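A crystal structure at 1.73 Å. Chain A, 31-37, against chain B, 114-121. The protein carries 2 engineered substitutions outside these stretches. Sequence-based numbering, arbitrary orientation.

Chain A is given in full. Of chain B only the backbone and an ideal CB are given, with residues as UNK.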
# COMPACT_ATOMS: atom_id res chain seq x y z
N SER A 31 -6.10 -4.92 -10.53
CA SER A 31 -5.07 -5.61 -11.26
C SER A 31 -3.83 -5.82 -10.38
O SER A 31 -3.51 -4.98 -9.52
CB SER A 31 -4.69 -4.82 -12.51
OG SER A 31 -3.93 -3.69 -12.16
N ALA A 32 -3.12 -6.94 -10.63
CA ALA A 32 -1.90 -7.21 -9.86
C ALA A 32 -0.77 -7.54 -10.84
O ALA A 32 -1.00 -8.32 -11.70
CB ALA A 32 -2.17 -8.33 -8.86
N SER A 33 0.38 -6.84 -10.76
CA SER A 33 1.45 -7.07 -11.69
C SER A 33 2.72 -7.17 -10.89
O SER A 33 2.97 -6.34 -10.05
CB SER A 33 1.54 -5.92 -12.65
OG SER A 33 2.67 -6.16 -13.53
N LEU A 34 3.51 -8.19 -11.15
CA LEU A 34 4.62 -8.53 -10.28
C LEU A 34 5.88 -8.53 -11.10
O LEU A 34 5.88 -8.96 -12.25
CB LEU A 34 4.37 -9.93 -9.67
CG LEU A 34 3.07 -10.20 -8.87
CD1 LEU A 34 3.14 -11.57 -8.26
CD2 LEU A 34 2.76 -9.17 -7.81
N LEU A 35 6.97 -8.07 -10.53
CA LEU A 35 8.26 -8.00 -11.23
C LEU A 35 9.27 -8.52 -10.24
O LEU A 35 9.48 -7.88 -9.24
CB LEU A 35 8.58 -6.55 -11.60
CG LEU A 35 9.96 -6.21 -12.22
CD1 LEU A 35 10.08 -6.76 -13.64
CD2 LEU A 35 10.25 -4.72 -12.19
N ARG A 36 9.87 -9.67 -10.52
CA ARG A 36 10.90 -10.26 -9.67
C ARG A 36 12.25 -9.94 -10.30
O ARG A 36 12.38 -10.05 -11.51
CB ARG A 36 10.70 -11.75 -9.53
CG ARG A 36 11.47 -12.36 -8.36
CD ARG A 36 10.95 -13.75 -8.01
NE ARG A 36 12.00 -14.58 -7.38
CZ ARG A 36 11.95 -15.18 -6.17
NH1 ARG A 36 10.89 -15.07 -5.36
NH2 ARG A 36 12.99 -15.91 -5.76
N GLN A 37 13.22 -9.50 -9.50
CA GLN A 37 14.52 -9.04 -10.02
C GLN A 37 15.62 -9.34 -9.01
O GLN A 37 15.46 -9.04 -7.81
CB GLN A 37 14.52 -7.53 -10.22
CG GLN A 37 13.76 -7.00 -11.42
CD GLN A 37 13.54 -5.48 -11.37
OE1 GLN A 37 13.03 -4.92 -10.39
NE2 GLN A 37 13.87 -4.82 -12.46
N UNK B 114 0.91 -15.63 -2.12
CA UNK B 114 2.28 -15.74 -2.50
C UNK B 114 2.79 -14.64 -3.40
O UNK B 114 3.85 -14.79 -3.98
CB UNK B 114 2.50 -17.09 -3.18
N UNK B 115 2.09 -13.50 -3.47
CA UNK B 115 2.48 -12.45 -4.40
C UNK B 115 3.79 -11.81 -3.95
O UNK B 115 4.61 -11.43 -4.78
CB UNK B 115 1.38 -11.39 -4.51
N UNK B 116 4.06 -11.84 -2.65
CA UNK B 116 5.34 -11.37 -2.17
C UNK B 116 6.55 -12.23 -2.54
O UNK B 116 7.69 -11.73 -2.55
CB UNK B 116 5.27 -11.25 -0.65
N UNK B 117 6.29 -13.50 -2.89
CA UNK B 117 7.31 -14.38 -3.50
C UNK B 117 7.43 -14.20 -5.03
O UNK B 117 8.31 -14.79 -5.69
CB UNK B 117 6.98 -15.84 -3.19
N UNK B 118 6.56 -13.38 -5.60
CA UNK B 118 6.55 -13.11 -7.05
C UNK B 118 5.60 -13.92 -7.92
O UNK B 118 5.73 -13.90 -9.12
CB UNK B 118 7.96 -13.33 -7.59
N UNK B 119 4.60 -14.54 -7.30
CA UNK B 119 3.68 -15.42 -7.99
C UNK B 119 2.24 -15.12 -7.66
O UNK B 119 1.90 -14.90 -6.48
CB UNK B 119 3.99 -16.88 -7.65
N UNK B 120 1.41 -15.16 -8.69
CA UNK B 120 -0.02 -14.87 -8.63
C UNK B 120 -0.86 -16.18 -8.52
O UNK B 120 -0.59 -17.24 -9.16
CB UNK B 120 -0.44 -14.07 -9.87
N UNK B 121 -1.90 -16.10 -7.71
CA UNK B 121 -2.90 -17.16 -7.65
C UNK B 121 -4.13 -16.72 -8.45
O UNK B 121 -4.90 -15.85 -8.01
CB UNK B 121 -3.27 -17.48 -6.20

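Chain A offers an extended strand whose alternate side chains, A32(A), L34(A) and R36(A), point toward chain B: two apolar groups followed by a guanidinium. S33(A) and L35(A) point away and set no constraint.

At position 114 the ideal CB has nothing of chain A within 5.5 Å, so chain A scarcely restricts the choice. The residue is N114(B), whose side chain leads away; its backbone O accepts the hydrogen bond from the N of position 117 (3.0 Å).

Position 115 points sideways, yet its ideal CB lies 4.1 Å from L34(A) CD1. An apolar group suits that methyl, and a small one already reaches it. The deposited A115(B) makes this contact with its CB, 4.1 Å from L34(A) CD1.

Position 116 points away, with no chain A atom within 5.5 Å of its ideal CB. Its phi/psi of -69/-20 would accept most residues; it is G116(B).

Position 117 also directs CA-to-CB away, with its ideal CB 4.5 Å from R36(A) NH1. Many side chains would fit, because the main chain supplies the key group: R36(A) NH1 donates a hydrogen bond to the carbonyl O of 117 at 2.6 Å, with an N-H...O angle of 136°, and that oxygen sits at the guanidinium edge, near its plane. The residue is L117(B), whose nearest side-chain atom to the strand, L117(B) CB, is 4.6 Å from R36(A) NH1.

Position 118 is the most restrictive. Its phi/psi is 96/18, and a CB would be jammed against the preceding carbonyl O; toward chain A, the ideal CB would also lie 3.0 Å from R36(A) CD. Both observations call for glycine, and G118(B) is found. The absent CB leaves room for R36(A) CD; separately, L34(A) CD1 lies 3.4 Å from G118(B) C, while G118(B) N bonds to A115(B) O at 2.9 Å, closing the turn.

Position 119 points away, its ideal CB 5.4 Å from L34(A) CD1, so polar, apolar or aromatic groups are all possible. F119(B) has chi1 of -69°, and its end comes nearer the strand, although even F119(B) CE1 stays 4.7 Å from R36(A) NH1. Its backbone N lies 3.4 Å from L34(A) CD1.

Position 120 points toward A32(A) and L34(A), its ideal CB 4.7 Å from L34(A) CD1. A medium-sized aliphatic such as leucine, isoleucine or methionine could span the gap. L120(B), in the mt rotamer, places CD2 3.8 Å from A32(A) CB and 3.6 Å from L34(A) CD1, joining both apolar residues.

Position 121 is out of reach of the strand, leaving its identity open here; D121(B) hydrogen-bonds through OD1 elsewhere in the structure.

Chain B, residues 114-121: NAGLGFLD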
# COMPACT_ATOMS: atom_id res chain seq x y z
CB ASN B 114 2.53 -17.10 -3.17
CG ASN B 114 2.31 -18.29 -2.22
OD1 ASN B 114 1.89 -19.39 -2.68
ND2 ASN B 114 2.69 -18.13 -0.95
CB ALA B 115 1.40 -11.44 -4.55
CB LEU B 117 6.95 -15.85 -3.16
CG LEU B 117 6.94 -16.21 -1.67
CD1 LEU B 117 6.74 -17.70 -1.48
CD2 LEU B 117 8.19 -15.75 -0.92
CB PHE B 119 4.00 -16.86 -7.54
CG PHE B 119 5.32 -17.33 -8.04
CD1 PHE B 119 6.49 -17.06 -7.32
CD2 PHE B 119 5.43 -17.93 -9.27
CE1 PHE B 119 7.72 -17.41 -7.83
CE2 PHE B 119 6.66 -18.32 -9.76
CZ PHE B 119 7.81 -18.07 -9.04
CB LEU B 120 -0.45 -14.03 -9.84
CG LEU B 120 0.10 -12.60 -9.90
CD1 LEU B 120 -0.19 -11.95 -11.21
CD2 LEU B 120 -0.41 -11.72 -8.76
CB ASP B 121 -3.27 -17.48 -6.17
CG ASP B 121 -4.27 -18.63 -6.06
OD1 ASP B 121 -4.89 -18.98 -7.06
OD2 ASP B 121 -4.40 -19.25 -5.00
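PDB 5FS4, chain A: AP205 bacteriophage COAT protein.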